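Local coordinates for protein probable 2-phosphosulfolactate phosphatase (PDB 1VR0) that catalyses the magnesium-dependent hydrolysis of (2R)-O-phospho-3-sulfolactate to (2R)-3-sulfolactate and phosphate, at residues 35-39 and 116-121; 55-59 and 241-247; 73-78 and 104-109; 95-99 and 224-229; 135-141 and 232-238. All coordinates share one frame; numbering follows the deposited sequence.

Interaction 1 (35-39 and 116-121). With MG (magnesium ion), chain D.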
# COMPACT_ATOMS: atom_id res chain seq x y z
N VAL A 35 -7.43 0.85 -13.98
CA VAL A 35 -8.52 -0.02 -13.67
C VAL A 35 -9.01 0.33 -12.27
O VAL A 35 -8.27 0.17 -11.31
CB VAL A 35 -8.06 -1.47 -13.71
CG1 VAL A 35 -9.19 -2.41 -13.30
CG2 VAL A 35 -7.52 -1.83 -15.11
N VAL A 36 -10.23 0.83 -12.15
CA VAL A 36 -10.73 1.23 -10.85
C VAL A 36 -11.50 0.07 -10.20
O VAL A 36 -12.37 -0.57 -10.84
CB VAL A 36 -11.59 2.47 -10.95
CG1 VAL A 36 -12.12 2.83 -9.59
CG2 VAL A 36 -10.78 3.64 -11.53
N ILE A 37 -11.19 -0.20 -8.94
CA ILE A 37 -11.84 -1.27 -8.19
C ILE A 37 -12.46 -0.79 -6.87
O ILE A 37 -11.79 -0.21 -6.03
CB ILE A 37 -10.85 -2.43 -7.97
CG1 ILE A 37 -10.51 -3.04 -9.33
CG2 ILE A 37 -11.44 -3.51 -7.11
CD1 ILE A 37 -9.29 -3.90 -9.31
N ASP A 38 -13.76 -1.01 -6.73
CA ASP A 38 -14.46 -0.86 -5.44
C ASP A 38 -15.47 -2.02 -5.36
O ASP A 38 -16.66 -1.83 -5.56
CB ASP A 38 -15.15 0.52 -5.36
CG ASP A 38 -15.71 0.82 -3.98
OD1 ASP A 38 -15.02 0.56 -3.00
OD2 ASP A 38 -16.84 1.34 -3.84
N MSE A 39 -15.00 -3.23 -5.10
CA MSE A 39 -15.84 -4.41 -5.34
C MSE A 39 -17.02 -4.53 -4.39
O MSE A 39 -18.05 -5.17 -4.72
CB MSE A 39 -15.02 -5.70 -5.34
CG MSE A 39 -14.29 -5.94 -4.06
SE MSE A 39 -13.89 -7.85 -3.71
CE MSE A 39 -15.69 -8.59 -3.92
N ASN A 116 -16.54 5.55 -1.63
CA ASN A 116 -15.18 5.26 -2.13
C ASN A 116 -15.01 5.20 -3.67
O ASN A 116 -14.23 5.98 -4.27
CB ASN A 116 -14.75 3.93 -1.52
CG ASN A 116 -14.84 3.96 -0.02
OD1 ASN A 116 -14.36 4.92 0.61
ND2 ASN A 116 -15.48 2.95 0.57
N GLY A 117 -15.75 4.28 -4.31
CA GLY A 117 -15.66 4.06 -5.75
C GLY A 117 -15.70 5.30 -6.64
O GLY A 117 -14.84 5.46 -7.52
N THR A 118 -16.67 6.19 -6.41
CA THR A 118 -16.86 7.36 -7.26
C THR A 118 -15.71 8.37 -7.17
O THR A 118 -15.36 9.00 -8.17
CB THR A 118 -18.29 8.04 -7.02
OG1 THR A 118 -18.44 8.56 -5.67
CG2 THR A 118 -19.39 7.03 -7.34
N ARG A 119 -15.11 8.48 -5.98
CA ARG A 119 -13.89 9.29 -5.75
C ARG A 119 -12.67 8.75 -6.56
O ARG A 119 -11.91 9.50 -7.18
CB ARG A 119 -13.56 9.30 -4.24
CG ARG A 119 -14.74 9.83 -3.33
CD ARG A 119 -14.41 9.81 -1.78
NE ARG A 119 -12.99 10.09 -1.51
CZ ARG A 119 -12.13 9.31 -0.84
NH1 ARG A 119 -12.48 8.15 -0.25
NH2 ARG A 119 -10.88 9.71 -0.73
N ALA A 120 -12.48 7.43 -6.51
CA ALA A 120 -11.40 6.78 -7.23
C ALA A 120 -11.54 6.98 -8.77
O ALA A 120 -10.53 7.15 -9.50
CB ALA A 120 -11.38 5.29 -6.91
N ILE A 121 -12.78 6.96 -9.26
CA ILE A 121 -13.03 7.12 -10.70
C ILE A 121 -12.62 8.53 -11.14
O ILE A 121 -11.76 8.70 -11.99
CB ILE A 121 -14.52 6.78 -11.08
CG1 ILE A 121 -14.79 5.30 -10.84
CG2 ILE A 121 -14.77 7.07 -12.54
CD1 ILE A 121 -16.29 4.91 -10.77
MG MG D . -13.67 -0.30 -1.56
O HOH W 1 -16.38 0.65 -0.71
O HOH W 2 -18.21 3.46 -2.32
O HOH W 3 -14.68 -2.56 -2.13
O HOH W 4 -14.03 -1.31 0.68
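The Asp38 carboxylate and the Asn116 amide stand almost perpendicular, their planes 84° apart, and the Arg119 guanidinium has Asn116 OD1 at its edge, in plane. The two oxygens of Asp38 divide the work. OD1 binds the magnesium ion at 2.2 Å, while OD2 looks to the start of helix 117-123, where Gly117 N gives it a weak, bent hydrogen bond of 3.2 Å. CG anti to the backbone N (chi1 -172°) carries the group from the end of the strand to this position. Water completes the link twice: water 1 bridges Asp38 OD1 and Asn116 ND2, and water 2 bridges Asp38 OD2 and Asn116 N. The other end of the Asn116 amide is fixed elsewhere, OD1 accepting from Tyr160 N. Farther back, the contact turns mainly apolar, with one branch of Val36, CG1, set between Ala120 CB at 3.7 Å and Ile121 CG1 at 3.8 Å. Here strand and helix run nearly antiparallel, axes 8.3 Å apart. Asp38, Asp167 and the Gly158 carbonyl bind the magnesium ion at the strand's end, and Asn116, at the N-cap position, lines the adjoining sulfolactate pocket.

Interaction 2 (55-59 and 241-247)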
# COMPACT_ATOMS: atom_id res chain seq x y z
N LYS A 55 -28.10 2.60 -19.82
CA LYS A 55 -27.52 3.38 -20.90
C LYS A 55 -26.19 3.98 -20.53
O LYS A 55 -25.24 3.94 -21.31
CB LYS A 55 -28.41 4.52 -21.32
CG LYS A 55 -27.74 5.42 -22.36
CD LYS A 55 -28.78 6.15 -23.21
CE LYS A 55 -28.11 6.95 -24.30
NZ LYS A 55 -29.06 7.15 -25.40
N ARG A 56 -26.14 4.60 -19.36
CA ARG A 56 -24.90 5.17 -18.87
C ARG A 56 -24.94 5.32 -17.37
O ARG A 56 -26.01 5.41 -16.79
CB ARG A 56 -24.65 6.53 -19.52
CG ARG A 56 -25.63 7.63 -19.07
CD ARG A 56 -25.16 9.00 -19.53
NE ARG A 56 -25.29 9.22 -20.96
CZ ARG A 56 -26.42 9.60 -21.55
NH1 ARG A 56 -27.53 9.79 -20.85
NH2 ARG A 56 -26.46 9.77 -22.86
N VAL A 57 -23.77 5.36 -16.76
CA VAL A 57 -23.63 5.72 -15.36
C VAL A 57 -22.85 7.03 -15.30
O VAL A 57 -21.81 7.13 -15.91
CB VAL A 57 -22.86 4.67 -14.54
CG1 VAL A 57 -22.77 5.13 -13.11
CG2 VAL A 57 -23.54 3.29 -14.62
N VAL A 58 -23.36 8.00 -14.54
CA VAL A 58 -22.67 9.26 -14.31
C VAL A 58 -22.28 9.34 -12.82
O VAL A 58 -23.13 9.61 -11.97
CB VAL A 58 -23.58 10.45 -14.61
CG1 VAL A 58 -22.83 11.77 -14.37
CG2 VAL A 58 -24.14 10.37 -16.01
N PRO A 59 -20.99 9.09 -12.49
CA PRO A 59 -20.49 9.20 -11.14
C PRO A 59 -20.22 10.65 -10.72
O PRO A 59 -19.64 11.42 -11.46
CB PRO A 59 -19.19 8.42 -11.20
CG PRO A 59 -18.72 8.56 -12.53
CD PRO A 59 -19.93 8.67 -13.41
N TYR A 241 -14.96 4.73 -18.28
CA TYR A 241 -15.25 6.12 -17.93
C TYR A 241 -14.58 7.04 -18.94
O TYR A 241 -13.40 6.93 -19.20
CB TYR A 241 -14.77 6.41 -16.49
CG TYR A 241 -14.90 7.85 -16.02
CD1 TYR A 241 -16.14 8.39 -15.74
CD2 TYR A 241 -13.79 8.65 -15.81
CE1 TYR A 241 -16.26 9.69 -15.32
CE2 TYR A 241 -13.91 9.96 -15.37
CZ TYR A 241 -15.15 10.47 -15.14
OH TYR A 241 -15.31 11.77 -14.71
N THR A 242 -15.36 7.93 -19.53
CA THR A 242 -14.91 8.79 -20.61
C THR A 242 -15.72 10.06 -20.55
O THR A 242 -16.92 9.98 -20.65
CB THR A 242 -15.18 8.12 -21.99
OG1 THR A 242 -14.53 6.84 -22.06
CG2 THR A 242 -14.68 9.01 -23.13
N ASN A 243 -15.07 11.22 -20.40
CA ASN A 243 -15.74 12.50 -20.40
C ASN A 243 -16.91 12.53 -19.42
O ASN A 243 -18.01 12.89 -19.78
CB ASN A 243 -16.25 12.85 -21.80
CG ASN A 243 -15.13 12.93 -22.83
OD1 ASN A 243 -14.05 13.43 -22.55
ND2 ASN A 243 -15.41 12.46 -24.03
N GLY A 244 -16.67 12.09 -18.19
CA GLY A 244 -17.69 12.16 -17.12
C GLY A 244 -18.80 11.12 -17.13
O GLY A 244 -19.72 11.20 -16.32
N GLU A 245 -18.71 10.14 -18.01
CA GLU A 245 -19.75 9.16 -18.21
C GLU A 245 -19.15 7.80 -18.26
O GLU A 245 -18.07 7.66 -18.80
CB GLU A 245 -20.38 9.37 -19.58
CG GLU A 245 -21.68 10.11 -19.57
CD GLU A 245 -22.23 10.35 -20.98
OE1 GLU A 245 -21.67 9.78 -21.95
OE2 GLU A 245 -23.23 11.12 -21.09
N ILE A 246 -19.89 6.80 -17.80
CA ILE A 246 -19.50 5.41 -17.98
C ILE A 246 -20.49 4.68 -18.88
O ILE A 246 -21.69 4.63 -18.59
CB ILE A 246 -19.42 4.66 -16.68
CG1 ILE A 246 -18.56 5.42 -15.70
CG2 ILE A 246 -18.90 3.22 -16.91
CD1 ILE A 246 -18.51 4.79 -14.28
N LEU A 247 -19.97 4.12 -19.97
CA LEU A 247 -20.74 3.27 -20.89
C LEU A 247 -20.05 1.88 -21.07
O LEU A 247 -18.81 1.68 -20.86
CB LEU A 247 -20.86 3.92 -22.25
CG LEU A 247 -20.98 5.44 -22.30
CD1 LEU A 247 -20.61 5.96 -23.69
CD2 LEU A 247 -22.39 5.82 -21.98
OXT LEU A 247 -20.74 0.93 -21.49
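Val57 and Ile246 form a single antiparallel bridge, a hydrogen-bonded pair, by which the C-terminal hairpin meets strand 56-59, an outer strand of the three-stranded parallel sheet. The hairpin reverses through a type I' turn from Thr242 to Glu245 and belongs to the larger mixed sheet, and the bridge ties the two sheets together. Both backbone bonds are firm: Val57 N to Ile246 O is 2.9 Å and Ile246 N to Val57 O is 2.7 Å, the latter nearly along the C=O axis.

The tightly packed part is on the side of Pro59, Tyr241 and Ile246. Pro59 CG comes against the Tyr241 ring, 3.9 Å from CE1, and also approaches Ile246 CD1, while helix 42-51 covers Ile246 and Val57. Tyr241 OH passes beyond the apolar patch to Glu125 and Lys122.

The opposite end, at Lys55 and Leu247, is looser and more exposed, and the terminal Leu247 touches through CD2, which lies against Arg56 CB and Lys55 O. On the face away from the Val57 and Ile246 side chains lies a partly exposed salt bridge. Arg56 has CG between the backbone N and the carbonyl carbon (chi1 69°) and bends at chi3, which brings its side chain over to the extended Glu245. The guanidinium and carboxylate planes are 27° apart, and Arg56 NE lies 2.8 Å from Glu245 OE2, which also takes a weak hydrogen bond from Tyr73 OH.

Interaction 3 (73-78 and 104-109)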
# COMPACT_ATOMS: atom_id res chain seq x y z
N TYR A 73 -30.40 15.15 -17.35
CA TYR A 73 -30.72 13.95 -18.10
C TYR A 73 -32.22 13.61 -18.13
O TYR A 73 -32.58 12.61 -18.69
CB TYR A 73 -29.90 12.76 -17.61
CG TYR A 73 -28.42 12.88 -17.89
CD1 TYR A 73 -27.88 12.48 -19.11
CD2 TYR A 73 -27.55 13.41 -16.92
CE1 TYR A 73 -26.50 12.60 -19.37
CE2 TYR A 73 -26.19 13.54 -17.16
CZ TYR A 73 -25.66 13.13 -18.40
OH TYR A 73 -24.29 13.25 -18.62
N GLY A 74 -33.08 14.43 -17.53
CA GLY A 74 -34.54 14.28 -17.75
C GLY A 74 -35.20 13.03 -17.17
O GLY A 74 -34.70 12.46 -16.23
N LYS A 75 -36.31 12.63 -17.78
CA LYS A 75 -37.18 11.48 -17.36
C LYS A 75 -36.45 10.15 -17.14
O LYS A 75 -36.86 9.34 -16.31
CB LYS A 75 -38.25 11.21 -18.45
CG LYS A 75 -39.65 11.72 -18.14
CD LYS A 75 -40.54 11.95 -19.39
CE LYS A 75 -41.57 13.08 -19.15
NZ LYS A 75 -42.25 13.49 -20.42
N ASP A 76 -35.38 9.94 -17.90
CA ASP A 76 -34.67 8.66 -17.92
C ASP A 76 -33.58 8.50 -16.87
O ASP A 76 -32.86 7.49 -16.89
CB ASP A 76 -33.99 8.45 -19.30
CG ASP A 76 -34.99 8.19 -20.40
OD1 ASP A 76 -35.87 7.31 -20.19
OD2 ASP A 76 -34.90 8.90 -21.43
N ALA A 77 -33.44 9.51 -16.00
CA ALA A 77 -32.40 9.54 -14.98
C ALA A 77 -32.90 8.86 -13.73
O ALA A 77 -34.05 9.02 -13.39
CB ALA A 77 -32.03 10.97 -14.65
N ILE A 78 -32.05 8.09 -13.07
CA ILE A 78 -32.33 7.56 -11.75
C ILE A 78 -31.16 7.86 -10.79
O ILE A 78 -30.01 8.02 -11.22
CB ILE A 78 -32.60 6.04 -11.80
CG1 ILE A 78 -31.45 5.28 -12.46
CG2 ILE A 78 -33.90 5.75 -12.56
CD1 ILE A 78 -31.65 3.76 -12.47
N VAL A 104 -35.48 -2.45 -14.18
CA VAL A 104 -35.31 -1.18 -13.48
C VAL A 104 -34.36 -0.22 -14.23
O VAL A 104 -34.59 1.00 -14.25
CB VAL A 104 -34.79 -1.49 -12.05
CG1 VAL A 104 -34.14 -0.28 -11.39
CG2 VAL A 104 -35.92 -2.06 -11.20
N VAL A 105 -33.31 -0.76 -14.84
CA VAL A 105 -32.28 0.08 -15.42
C VAL A 105 -32.22 0.18 -16.93
O VAL A 105 -31.49 1.01 -17.43
CB VAL A 105 -30.85 -0.35 -14.97
CG1 VAL A 105 -30.74 -0.28 -13.50
CG2 VAL A 105 -30.47 -1.74 -15.49
N LYS A 106 -32.94 -0.66 -17.66
CA LYS A 106 -32.69 -0.71 -19.09
C LYS A 106 -32.97 0.66 -19.74
O LYS A 106 -34.04 1.21 -19.62
CB LYS A 106 -33.47 -1.82 -19.79
CG LYS A 106 -32.85 -2.25 -21.15
CD LYS A 106 -33.92 -2.78 -22.07
CE LYS A 106 -33.34 -3.54 -23.27
NZ LYS A 106 -34.45 -4.12 -24.14
N GLY A 107 -31.95 1.21 -20.39
CA GLY A 107 -32.12 2.46 -21.13
C GLY A 107 -32.02 3.70 -20.26
O GLY A 107 -31.98 4.81 -20.78
N LYS A 108 -31.93 3.51 -18.95
CA LYS A 108 -31.90 4.62 -18.03
C LYS A 108 -30.48 5.17 -17.82
O LYS A 108 -29.49 4.57 -18.23
CB LYS A 108 -32.63 4.24 -16.74
CG LYS A 108 -34.14 4.23 -17.03
CD LYS A 108 -34.98 3.73 -15.91
CE LYS A 108 -36.47 4.00 -16.17
NZ LYS A 108 -36.80 5.43 -15.92
N THR A 109 -30.43 6.37 -17.24
CA THR A 109 -29.18 7.04 -16.90
C THR A 109 -29.02 7.05 -15.37
O THR A 109 -29.79 7.68 -14.67
CB THR A 109 -29.18 8.49 -17.43
OG1 THR A 109 -28.97 8.49 -18.84
CG2 THR A 109 -28.09 9.33 -16.78
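Ala77 and Thr109 pair as a parallel beta bridge at the start of two neighbouring strands, 77-81 and 109-113, in a beta-alpha-beta unit whose crossover includes helix 102-105. The backbone bonds straddle Ala77: Thr109 N reaches Asp76 O at 2.7 Å and Ile78 N reaches Thr109 O at 2.8 Å, both nearly straight. On one side of the sheet, Thr109 CG2 sits over a face of the Tyr73 ring, a CH-pi contact 4.1 Å from the centroid and displaced toward the rim. With OG1 beside the backbone N (chi1 -75°), CG2 is anti to that N and faces the ring, leaving OG1 for a weak bond with Arg56. Ile78 reaches the crossover side: CD1 nears Val105 CG1, and CG2 lies 4.1 Å from Lys108 CD, these side chains crossing at about a right angle. Lys108 NZ stays 4.8 Å from Asp76 OD1, too far to pair. The chemistry implies a join of backbone bonds and apolar cover, charge probably adding no more than a diffuse attraction at the exposed edge.

Interaction 4 (95-99 and 224-229). With 3SL ((2R)-3-sulfolactic acid), chain E.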
# COMPACT_ATOMS: atom_id res chain seq x y z
N ASN A 95 -26.96 0.99 -2.97
CA ASN A 95 -25.74 0.53 -3.64
C ASN A 95 -25.60 -1.01 -3.67
O ASN A 95 -24.51 -1.55 -3.72
CB ASN A 95 -24.49 1.21 -3.05
CG ASN A 95 -23.39 1.32 -4.05
OD1 ASN A 95 -23.63 1.76 -5.16
ND2 ASN A 95 -22.20 0.86 -3.71
N SER A 96 -26.74 -1.68 -3.69
CA SER A 96 -26.80 -3.12 -3.85
C SER A 96 -26.90 -3.44 -5.32
O SER A 96 -27.81 -2.97 -5.95
CB SER A 96 -28.03 -3.69 -3.17
OG SER A 96 -28.19 -5.01 -3.61
N PRO A 97 -25.99 -4.25 -5.85
CA PRO A 97 -26.12 -4.66 -7.25
C PRO A 97 -27.44 -5.34 -7.63
O PRO A 97 -27.87 -5.17 -8.77
CB PRO A 97 -24.94 -5.62 -7.46
CG PRO A 97 -23.99 -5.29 -6.45
CD PRO A 97 -24.78 -4.81 -5.24
N MSE A 98 -28.10 -6.04 -6.70
CA MSE A 98 -29.36 -6.74 -7.03
C MSE A 98 -30.51 -5.87 -7.39
O MSE A 98 -31.43 -6.33 -8.04
CB MSE A 98 -29.87 -7.63 -5.90
CG MSE A 98 -29.39 -9.05 -6.09
SE MSE A 98 -27.52 -9.09 -5.55
CE MSE A 98 -27.96 -9.41 -3.53
N GLU A 99 -30.51 -4.63 -6.92
CA GLU A 99 -31.63 -3.76 -7.19
C GLU A 99 -31.57 -3.12 -8.58
O GLU A 99 -32.57 -2.57 -9.04
CB GLU A 99 -31.87 -2.79 -6.03
CG GLU A 99 -30.89 -1.67 -5.79
CD GLU A 99 -30.96 -1.14 -4.32
OE1 GLU A 99 -32.05 -0.85 -3.80
OE2 GLU A 99 -29.89 -1.03 -3.69
N LYS A 224 -26.09 -11.17 1.15
CA LYS A 224 -26.44 -11.43 -0.25
C LYS A 224 -25.54 -10.67 -1.22
O LYS A 224 -25.07 -11.24 -2.20
CB LYS A 224 -27.89 -11.04 -0.57
CG LYS A 224 -28.94 -11.63 0.34
CD LYS A 224 -29.69 -12.75 -0.30
CE LYS A 224 -30.85 -13.26 0.58
NZ LYS A 224 -32.09 -12.46 0.37
N ASP A 225 -25.34 -9.37 -0.97
CA ASP A 225 -24.49 -8.57 -1.86
C ASP A 225 -23.06 -9.10 -1.83
O ASP A 225 -22.41 -9.20 -2.86
CB ASP A 225 -24.47 -7.09 -1.46
CG ASP A 225 -25.76 -6.34 -1.81
OD1 ASP A 225 -26.60 -6.76 -2.67
OD2 ASP A 225 -25.91 -5.26 -1.21
N PHE A 226 -22.58 -9.46 -0.63
CA PHE A 226 -21.23 -10.01 -0.45
C PHE A 226 -21.02 -11.29 -1.30
O PHE A 226 -20.02 -11.42 -1.99
CB PHE A 226 -20.94 -10.28 1.04
CG PHE A 226 -19.74 -11.16 1.27
CD1 PHE A 226 -18.48 -10.68 1.06
CD2 PHE A 226 -19.89 -12.49 1.65
CE1 PHE A 226 -17.36 -11.50 1.23
CE2 PHE A 226 -18.77 -13.33 1.83
CZ PHE A 226 -17.51 -12.82 1.61
N GLU A 227 -21.96 -12.22 -1.23
CA GLU A 227 -21.79 -13.47 -1.96
C GLU A 227 -21.84 -13.22 -3.46
O GLU A 227 -21.14 -13.89 -4.23
CB GLU A 227 -22.90 -14.47 -1.63
CG GLU A 227 -23.22 -14.62 -0.17
CD GLU A 227 -22.71 -15.89 0.43
OE1 GLU A 227 -23.57 -16.74 0.71
OE2 GLU A 227 -21.46 -16.02 0.61
N TYR A 228 -22.70 -12.29 -3.87
CA TYR A 228 -22.86 -11.97 -5.27
C TYR A 228 -21.58 -11.34 -5.83
O TYR A 228 -21.08 -11.76 -6.87
CB TYR A 228 -24.08 -11.04 -5.45
CG TYR A 228 -24.20 -10.50 -6.84
CD1 TYR A 228 -24.79 -11.26 -7.84
CD2 TYR A 228 -23.65 -9.27 -7.17
CE1 TYR A 228 -24.87 -10.78 -9.15
CE2 TYR A 228 -23.73 -8.79 -8.48
CZ TYR A 228 -24.35 -9.55 -9.45
OH TYR A 228 -24.45 -9.09 -10.74
N CYS A 229 -21.05 -10.34 -5.13
CA CYS A 229 -19.83 -9.65 -5.56
C CYS A 229 -18.57 -10.50 -5.59
O CYS A 229 -17.57 -10.10 -6.19
CB CYS A 229 -19.58 -8.42 -4.70
SG CYS A 229 -20.90 -7.18 -4.84
O11 3SL E . -18.94 2.23 3.91
C1 3SL E . -19.70 1.41 3.35
O12 3SL E . -20.27 0.45 3.92
C2 3SL E . -19.92 1.62 1.89
O2 3SL E . -18.66 1.98 1.33
C3 3SL E . -20.48 0.33 1.33
S 3SL E . -20.53 0.35 -0.33
O3S 3SL E . -21.90 0.66 -0.78
O1S 3SL E . -19.42 1.13 -0.98
O2S 3SL E . -20.39 -1.04 -0.79
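Ser96 OG donates a short hydrogen bond, 2.5 Å, to Asp225 OD1, meeting it on the syn side and 16° out of the carboxylate plane. Beside this polar pair Pro97 CB packs on Tyr228 CE2 at 3.5 Å, and the ring of Pro97 also reaches Cys229 SG. The selenomethionine Met98, its chain bent at chi2 and chi3, folds back and places SE over a face of the Tyr228 ring, 4.3 Å from the centroid and 27° off the normal: a Met-aromatic contact. Tyr228 OH is engaged elsewhere, by Thr48 of helix 42-51.

The next shell holds Ser96 in place. Its OG accepts from Met98 N, closing an ST turn, while its own N donates to the anti lone pair of Glu99 OE2. Asp225 OD2 makes a salt bridge with Arg41, whose NH1 is bonded to the bound sulfolactate. One residue before Ser96, Asn95 ND2 donates to sulfonate oxygen O3S at 3.0 Å. Asp225, held by Ser96, probably positions Arg41, while Asn95 is carried by the same loop, and together they back the sulfonate end of the ligand pocket.

Interaction 5 (135-141 and 232-238)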
# COMPACT_ATOMS: atom_id res chain seq x y z
N VAL A 135 -14.77 -8.32 -9.35
CA VAL A 135 -14.67 -9.78 -9.50
C VAL A 135 -15.54 -10.27 -10.64
O VAL A 135 -15.16 -11.18 -11.39
CB VAL A 135 -15.04 -10.53 -8.18
CG1 VAL A 135 -14.84 -12.04 -8.31
CG2 VAL A 135 -14.18 -10.05 -7.06
N LEU A 136 -16.71 -9.66 -10.77
CA LEU A 136 -17.71 -10.10 -11.74
C LEU A 136 -17.22 -10.04 -13.17
O LEU A 136 -17.60 -10.88 -13.96
CB LEU A 136 -18.96 -9.23 -11.62
CG LEU A 136 -19.65 -9.18 -10.27
CD1 LEU A 136 -20.53 -7.93 -10.20
CD2 LEU A 136 -20.43 -10.46 -10.06
N ASN A 137 -16.42 -9.02 -13.50
CA ASN A 137 -15.89 -8.88 -14.87
C ASN A 137 -14.37 -8.95 -14.97
O ASN A 137 -13.78 -8.47 -15.94
CB ASN A 137 -16.44 -7.62 -15.54
CG ASN A 137 -15.86 -6.34 -14.98
OD1 ASN A 137 -15.26 -6.35 -13.92
ND2 ASN A 137 -16.04 -5.25 -15.69
N GLY A 138 -13.74 -9.59 -13.99
CA GLY A 138 -12.28 -9.69 -13.91
C GLY A 138 -11.63 -10.24 -15.15
O GLY A 138 -10.73 -9.61 -15.69
N GLU A 139 -12.09 -11.38 -15.64
CA GLU A 139 -11.53 -11.96 -16.85
C GLU A 139 -11.66 -11.00 -18.04
O GLU A 139 -10.70 -10.80 -18.81
CB GLU A 139 -12.21 -13.30 -17.19
CG GLU A 139 -11.95 -14.45 -16.21
CD GLU A 139 -10.60 -15.16 -16.41
OE1 GLU A 139 -9.86 -14.86 -17.36
OE2 GLU A 139 -10.27 -16.07 -15.62
N ALA A 140 -12.84 -10.42 -18.21
CA ALA A 140 -13.07 -9.55 -19.35
C ALA A 140 -12.18 -8.30 -19.25
O ALA A 140 -11.71 -7.80 -20.26
CB ALA A 140 -14.53 -9.18 -19.44
N VAL A 141 -11.94 -7.82 -18.03
CA VAL A 141 -11.05 -6.67 -17.82
C VAL A 141 -9.62 -7.01 -18.25
O VAL A 141 -8.92 -6.19 -18.83
CB VAL A 141 -11.02 -6.24 -16.35
CG1 VAL A 141 -9.97 -5.19 -16.13
CG2 VAL A 141 -12.40 -5.73 -15.90
N LYS A 232 -17.14 -14.94 -9.77
CA LYS A 232 -16.16 -14.71 -10.84
C LYS A 232 -16.79 -14.69 -12.22
O LYS A 232 -17.63 -15.51 -12.52
CB LYS A 232 -15.07 -15.81 -10.84
CG LYS A 232 -14.09 -15.76 -9.66
CD LYS A 232 -13.13 -16.94 -9.67
CE LYS A 232 -11.96 -16.68 -8.77
NZ LYS A 232 -11.23 -17.95 -8.52
N ASP A 233 -16.39 -13.75 -13.07
CA ASP A 233 -16.56 -13.90 -14.52
C ASP A 233 -17.99 -14.15 -14.94
O ASP A 233 -18.24 -14.97 -15.83
CB ASP A 233 -15.67 -15.05 -15.02
CG ASP A 233 -15.63 -15.17 -16.54
OD1 ASP A 233 -15.58 -14.15 -17.29
OD2 ASP A 233 -15.64 -16.33 -17.01
N ILE A 234 -18.94 -13.47 -14.32
CA ILE A 234 -20.31 -13.57 -14.78
C ILE A 234 -20.69 -12.39 -15.68
O ILE A 234 -21.70 -12.42 -16.35
CB ILE A 234 -21.34 -13.75 -13.64
CG1 ILE A 234 -21.49 -12.50 -12.77
CG2 ILE A 234 -21.00 -14.96 -12.77
CD1 ILE A 234 -22.61 -12.69 -11.74
N VAL A 235 -19.87 -11.36 -15.73
CA VAL A 235 -20.12 -10.26 -16.65
C VAL A 235 -18.97 -10.15 -17.65
O VAL A 235 -17.81 -10.16 -17.26
CB VAL A 235 -20.33 -8.95 -15.87
CG1 VAL A 235 -20.40 -7.75 -16.81
CG2 VAL A 235 -21.61 -9.08 -14.99
N LYS A 236 -19.30 -10.09 -18.94
CA LYS A 236 -18.31 -10.04 -20.05
C LYS A 236 -18.07 -8.63 -20.56
O LYS A 236 -17.36 -8.42 -21.52
CB LYS A 236 -18.77 -10.91 -21.23
CG LYS A 236 -19.15 -12.36 -20.88
CD LYS A 236 -18.07 -13.08 -20.04
CE LYS A 236 -18.58 -14.48 -19.58
NZ LYS A 236 -17.51 -15.24 -18.89
N LEU A 237 -18.64 -7.67 -19.87
CA LEU A 237 -18.59 -6.27 -20.24
C LEU A 237 -17.52 -5.53 -19.43
O LEU A 237 -17.35 -5.81 -18.22
CB LEU A 237 -19.93 -5.67 -19.86
CG LEU A 237 -20.51 -4.65 -20.78
CD1 LEU A 237 -21.04 -5.34 -22.01
CD2 LEU A 237 -21.60 -3.95 -19.98
N VAL A 238 -16.83 -4.59 -20.08
CA VAL A 238 -15.88 -3.75 -19.39
C VAL A 238 -16.27 -2.30 -19.49
O VAL A 238 -15.88 -1.61 -20.41
CB VAL A 238 -14.49 -3.91 -19.96
CG1 VAL A 238 -13.51 -3.05 -19.17
CG2 VAL A 238 -14.08 -5.38 -19.92
O HOH W 5 -15.53 -11.55 -16.98
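Water 5 is gripped from both sides: it accepts from Ala140 N at 3.2 Å and donates to Asp233 OD1 at 2.6 Å and Val235 O at 2.7 Å. Asp233 OD1 has a second partner, Lys236 NZ, a salt bridge that comes from above the carboxylate plane and closes the loop upon itself. Glu139 lays its CB and CG against the same carboxylate but turns its own charge away to Arg181.

Direct bonds add to this. Leu136 O accepts from Val235 N at 2.9 Å, with the donor above the carbonyl plane. Asn137 ND2 meets Leu237 O at 2.9 Å, within both the amide and carbonyl planes; its chi1 of 72° swings the amide across to that carbonyl, and the same nitrogen serves Ile132 O. Apolar contacts close both ends: Leu136 CD2 lies beside Ile234 CD1 at 3.5 Å, and Val238 CG2 packs on Ala140 CB at 3.9 Å. The irregular segment 232-238 thus wraps round a type I turn and the first turn of helix 138-148.

Interaction 1 is the hub, since it holds Asp38 of the magnesium site and touches three of the others. Toward the C-terminal hairpin, Ile121 CG2 packs 3.6 Å from Tyr241 CG of interaction 2; elsewhere, the selenomethionine methyl Met39 CE lies 3.3 Å from Cys229 O of interaction 4 and 3.8 Å from Val135 CG2 of interaction 5. Interaction 4 approaches the same pocket from the sulfonate end and rests on interaction 5, where Tyr228 CE1 meets Ile234 CD1 at 3.9 Å. Interaction 3 is peripheral, its centre about 22 Å from that of interaction 1, but it continues the sheet of interaction 2 through a probable hydrogen bond of 2.9 Å between Lys55 N and Lys108 O.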